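Local coordinates for aldehyde dehydrogenase (Trypanosoma brucei, PDB 5MYP) that probably oxidises aldehydes to the corresponding carboxylic acids, using NAD+ as the electron acceptor, at the interface of chains A and B. Numbering follows the deposited sequence. Chains: chain A/B, Aldehyde dehydrogenase.

Contact 1: the interface of chains A and B. Residues chain A 210, 222, 437, 441; chain B 213, 217-219.
A:Met441 and B:Pro219 carry much of the apolar contact, and the shape of the methionine chain explains how they meet. Its CG lies between the backbone N and the carbonyl carbon (chi1 63°), the chain runs straight to SD, and a bend at the last torsion (chi3 69°) turns the methyl back toward the backbone of B:Leu217. As a result, A:Met441 CE lies 3.4 Å from B:Leu217 O and 3.5 Å from B:Pro219 N, while A:Met441 SD lies 4.0 Å from B:Pro219 CA as the two side chains cross at a slant. The methyl thus packs on peptide atoms as well as on the proline ring.

A:Met210 adds a second methionine tip. Its CG is anti to the backbone N (chi1 -166°), and the extended chain brings A:Met210 CE to 3.2 Å from B:Thr218 O, a snug van der Waals contact. The same methyl also meets B:Ala213 CB at 4.1 Å. Farther along, A:Leu222 and B:Leu217 cross obliquely and touch through one branch each, CD1 against CD2, in a lighter contact.

Polar contact is indirect, since no nitrogen or oxygen of one chain comes within bonding reach of the other. Instead, water 1 bridges two carbonyls, at 2.7 Å from A:Gly437 O and 2.7 Å from B:Leu217 O. The angle between the two oxygens at the water suits donation of one hydrogen to each.

In the fold, B:Leu217, B:Thr218 and B:Pro219 lie in the loop between helix 203-214 and strand 220-223 of chain B, with B:Ala213 on the helix itself. Chain A meets this region with its own copies of those two elements, through A:Met210 and A:Leu222, and with 3-10 helix 437-439 and strand 440-441. A:Leu222 directly precedes the predicted active-site A:Glu223, about 9 Å from the centre of the patch. The two-fold symmetry of the interface repeats the patch with the chains exchanged.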
loop_
_atom_site.group_PDB
_atom_site.type_symbol
_atom_site.label_atom_id
_atom_site.label_comp_id
_atom_site.label_asym_id
_atom_site.label_seq_id
_atom_site.Cartn_x
_atom_site.Cartn_y
_atom_site.Cartn_z
ATOM N N MET A 210 -8.367 6.962 7.622
ATOM C CA MET A 210 -7.518 5.802 7.899
ATOM C C MET A 210 -7.918 5.089 9.197
ATOM O O MET A 210 -7.842 3.868 9.266
ATOM C CB MET A 210 -6.037 6.194 7.927
ATOM C CG MET A 210 -5.094 5.003 7.883
ATOM S SD MET A 210 -3.386 5.446 7.515
ATOM C CE MET A 210 -2.608 3.848 7.744
ATOM N N LEU A 222 -4.235 7.633 -0.157
ATOM C CA LEU A 222 -4.482 8.971 0.369
ATOM C C LEU A 222 -3.720 9.954 -0.507
ATOM O O LEU A 222 -2.504 9.827 -0.664
ATOM C CB LEU A 222 -4.032 9.061 1.834
ATOM C CG LEU A 222 -4.591 7.996 2.783
ATOM C CD1 LEU A 222 -3.944 8.083 4.161
ATOM C CD2 LEU A 222 -6.101 8.120 2.904
ATOM N N GLY A 437 4.686 10.289 2.908
ATOM C CA GLY A 437 4.538 10.905 4.224
ATOM C C GLY A 437 3.205 11.627 4.318
ATOM O O GLY A 437 2.168 11.069 3.944
ATOM N N MET A 441 -0.182 8.370 0.758
ATOM C CA MET A 441 0.347 7.028 0.508
ATOM C C MET A 441 -0.403 6.411 -0.663
ATOM O O MET A 441 -1.588 6.693 -0.863
ATOM C CB MET A 441 0.225 6.137 1.750
ATOM C CG MET A 441 -1.200 5.856 2.213
ATOM S SD MET A 441 -1.266 4.804 3.678
ATOM C CE MET A 441 -0.604 5.916 4.918
ATOM N N ALA B 213 -1.065 3.709 13.351
ATOM C CA ALA B 213 -0.456 4.206 12.119
ATOM C C ALA B 213 -1.246 5.375 11.528
ATOM O O ALA B 213 -0.654 6.310 10.986
ATOM C CB ALA B 213 -0.330 3.080 11.100
ATOM N N LEU B 217 -0.287 9.025 9.700
ATOM C CA LEU B 217 -0.424 8.657 8.280
ATOM C C LEU B 217 0.725 7.761 7.794
ATOM O O LEU B 217 1.369 8.035 6.780
ATOM C CB LEU B 217 -0.557 9.914 7.412
ATOM C CG LEU B 217 -1.743 10.819 7.756
ATOM C CD1 LEU B 217 -1.729 12.060 6.885
ATOM C CD2 LEU B 217 -3.062 10.069 7.609
ATOM N N THR B 218 0.969 6.694 8.549
ATOM C CA THR B 218 2.064 5.773 8.272
ATOM C C THR B 218 1.544 4.572 7.479
ATOM O O THR B 218 0.600 3.917 7.924
ATOM C CB THR B 218 2.699 5.279 9.581
ATOM O OG1 THR B 218 3.153 6.400 10.347
ATOM C CG2 THR B 218 3.871 4.340 9.301
ATOM N N PRO B 219 2.148 4.279 6.303
ATOM C CA PRO B 219 1.747 3.067 5.580
ATOM C C PRO B 219 2.086 1.787 6.345
ATOM O O PRO B 219 3.088 1.739 7.065
ATOM C CB PRO B 219 2.524 3.147 4.252
ATOM C CG PRO B 219 3.554 4.202 4.428
ATOM C CD PRO B 219 3.098 5.105 5.535
HETATM O O HOH W 1 1.821 8.372 4.134
#

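Contact 2: the interface of chains A and B. Residues chain A 245-246, 249, 286, 421-422; chain B 473-475.
B:Arg473 lies across A:Trp249, its CD 3.7 Å from the centroid of the indole six-membered ring in a CH-pi contact. This is the tightly packed part. B:Phe474 stands edge-to-face to the five-membered ring of the indole, the planes 80° apart, and B:Phe474 CE1 reaches A:Trp249 CB at 3.6 Å. A:Met286, extended beyond CG, brings its CE to 3.7 Å from B:Phe474 CD1, and B:Pro475 CD meets the indole edge in plane. A:Trp249 NE1 is 3.0 Å from B:Arg473 O, but its N-H points elsewhere, so no hydrogen bond is formed.

At its tip B:Arg473 grips the A:Asp421 carboxylate end-on. The bond from B:Arg473 NH1 to A:Asp421 OD1 is 2.9 Å and nearly straight (178° at H). That from B:Arg473 NH2 to A:Asp421 OD2, at 3.0 Å, is bent (141°) and tilted out of the guanidinium plane. A:Val422 N also donates to A:Asp421 OD1, which accepts on its anti lone pair, and this should help fix the carboxylate. On the looser side, A:Asp421 OD2 lies over one face of the A:Arg246 guanidinium, toward its rim, a long salt bridge of 3.8 Å to A:Arg246 NE within chain A. B:Arg473 NH2 lies nearby without a bond to A:Arg246. The shared carboxylate may offset the two positive charges.

Chain A contributes helices 240-252 and 272-287 and the loop after strand 417-419; chain B supplies the loop between 3-10 helix 468-471 and helix 479-489.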
loop_
_atom_site.group_PDB
_atom_site.type_symbol
_atom_site.label_atom_id
_atom_site.label_comp_id
_atom_site.label_asym_id
_atom_site.label_seq_id
_atom_site.Cartn_x
_atom_site.Cartn_y
_atom_site.Cartn_z
ATOM N N GLU A 245 6.604 32.429 -16.339
ATOM C CA GLU A 245 5.324 32.072 -16.955
ATOM C C GLU A 245 4.803 30.719 -16.466
ATOM O O GLU A 245 3.614 30.582 -16.177
ATOM C CB GLU A 245 5.427 32.094 -18.483
ATOM C CG GLU A 245 5.407 33.512 -19.052
ATOM C CD GLU A 245 5.802 33.596 -20.518
ATOM O OE1 GLU A 245 6.414 32.645 -21.057
ATOM O OE2 GLU A 245 5.500 34.639 -21.136
ATOM N N ARG A 246 5.696 29.739 -16.354
ATOM C CA ARG A 246 5.315 28.405 -15.883
ATOM C C ARG A 246 4.914 28.416 -14.404
ATOM O O ARG A 246 3.880 27.849 -14.043
ATOM C CB ARG A 246 6.429 27.393 -16.162
ATOM C CG ARG A 246 6.554 27.104 -17.650
ATOM C CD ARG A 246 7.765 26.268 -18.019
ATOM N NE ARG A 246 7.823 26.078 -19.472
ATOM C CZ ARG A 246 8.684 25.292 -20.120
ATOM N NH1 ARG A 246 9.599 24.580 -19.467
ATOM N NH2 ARG A 246 8.630 25.219 -21.450
ATOM N N TRP A 249 1.583 30.495 -14.063
ATOM C CA TRP A 249 0.459 29.687 -14.560
ATOM C C TRP A 249 -0.001 28.668 -13.510
ATOM O O TRP A 249 -1.190 28.570 -13.219
ATOM C CB TRP A 249 0.813 28.961 -15.870
ATOM C CG TRP A 249 -0.192 27.897 -16.212
ATOM C CD1 TRP A 249 -1.442 28.084 -16.721
ATOM C CD2 TRP A 249 -0.044 26.488 -16.019
ATOM N NE1 TRP A 249 -2.080 26.877 -16.873
ATOM C CE2 TRP A 249 -1.244 25.879 -16.448
ATOM C CE3 TRP A 249 0.985 25.679 -15.525
ATOM C CZ2 TRP A 249 -1.438 24.496 -16.406
ATOM C CZ3 TRP A 249 0.789 24.302 -15.480
ATOM C CH2 TRP A 249 -0.412 23.726 -15.922
ATOM N N MET A 286 -1.210 37.302 -18.046
ATOM C CA MET A 286 -2.232 36.255 -17.902
ATOM C C MET A 286 -3.593 36.761 -17.410
ATOM O O MET A 286 -4.626 36.263 -17.851
ATOM C CB MET A 286 -1.726 35.133 -16.989
ATOM C CG MET A 286 -0.594 34.342 -17.614
ATOM S SD MET A 286 0.042 33.027 -16.553
ATOM C CE MET A 286 1.592 32.672 -17.375
ATOM N N ASP A 421 9.438 22.907 -14.960
ATOM C CA ASP A 421 8.003 23.162 -15.102
ATOM C C ASP A 421 7.291 22.860 -13.786
ATOM O O ASP A 421 7.913 22.388 -12.832
ATOM C CB ASP A 421 7.405 22.318 -16.248
ATOM C CG ASP A 421 6.342 23.069 -17.048
ATOM O OD1 ASP A 421 5.569 23.857 -16.456
ATOM O OD2 ASP A 421 6.271 22.870 -18.278
ATOM N N VAL A 422 5.995 23.154 -13.747
ATOM C CA VAL A 422 5.142 22.862 -12.590
ATOM C C VAL A 422 3.835 22.217 -13.061
ATOM O O VAL A 422 3.413 22.442 -14.196
ATOM C CB VAL A 422 4.845 24.135 -11.755
ATOM C CG1 VAL A 422 6.141 24.806 -11.308
ATOM C CG2 VAL A 422 3.978 25.130 -12.525
ATOM N N ARG B 473 -2.565 25.965 -22.470
ATOM C CA ARG B 473 -2.608 26.093 -21.001
ATOM C C ARG B 473 -2.654 27.537 -20.469
ATOM O O ARG B 473 -3.341 27.797 -19.479
ATOM C CB ARG B 473 -1.475 25.296 -20.320
ATOM C CG ARG B 473 -0.053 25.817 -20.517
ATOM C CD ARG B 473 0.906 25.188 -19.511
ATOM N NE ARG B 473 2.283 25.104 -20.006
ATOM C CZ ARG B 473 3.350 24.795 -19.266
ATOM N NH1 ARG B 473 3.232 24.547 -17.964
ATOM N NH2 ARG B 473 4.551 24.741 -19.834
ATOM N N PHE B 474 -1.957 28.463 -21.126
ATOM C CA PHE B 474 -1.766 29.817 -20.584
ATOM C C PHE B 474 -2.954 30.745 -20.851
ATOM O O PHE B 474 -3.382 30.877 -21.997
ATOM C CB PHE B 474 -0.508 30.470 -21.171
ATOM C CG PHE B 474 0.766 29.756 -20.829
ATOM C CD1 PHE B 474 1.169 29.637 -19.505
ATOM C CD2 PHE B 474 1.578 29.214 -21.827
ATOM C CE1 PHE B 474 2.348 28.981 -19.173
ATOM C CE2 PHE B 474 2.758 28.555 -21.504
ATOM C CZ PHE B 474 3.143 28.441 -20.172
ATOM N N PRO B 475 -3.472 31.416 -19.798
ATOM C CA PRO B 475 -4.354 32.568 -20.021
ATOM C C PRO B 475 -3.590 33.724 -20.714
ATOM O O PRO B 475 -2.360 33.689 -20.742
ATOM C CB PRO B 475 -4.790 32.969 -18.604
ATOM C CG PRO B 475 -4.490 31.800 -17.737
ATOM C CD PRO B 475 -3.327 31.101 -18.364
#

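Contacts 1 and 2 lie about 32 Å apart, measured between the centres of their C-alpha atoms, and share no residue. They draw on different segments: contact 1 joins regions around helix 203-214 from both chains, whereas contact 2 sets a C-terminal segment of chain B on helices of chain A. Both centres are about 15 Å from A:Cys259, the predicted catalytic cysteine. With their two-fold twins, they show chain B engaging chain A at well-separated points, which is compatible with a stable dimer, although the structure alone does not establish the oligomeric state in solution.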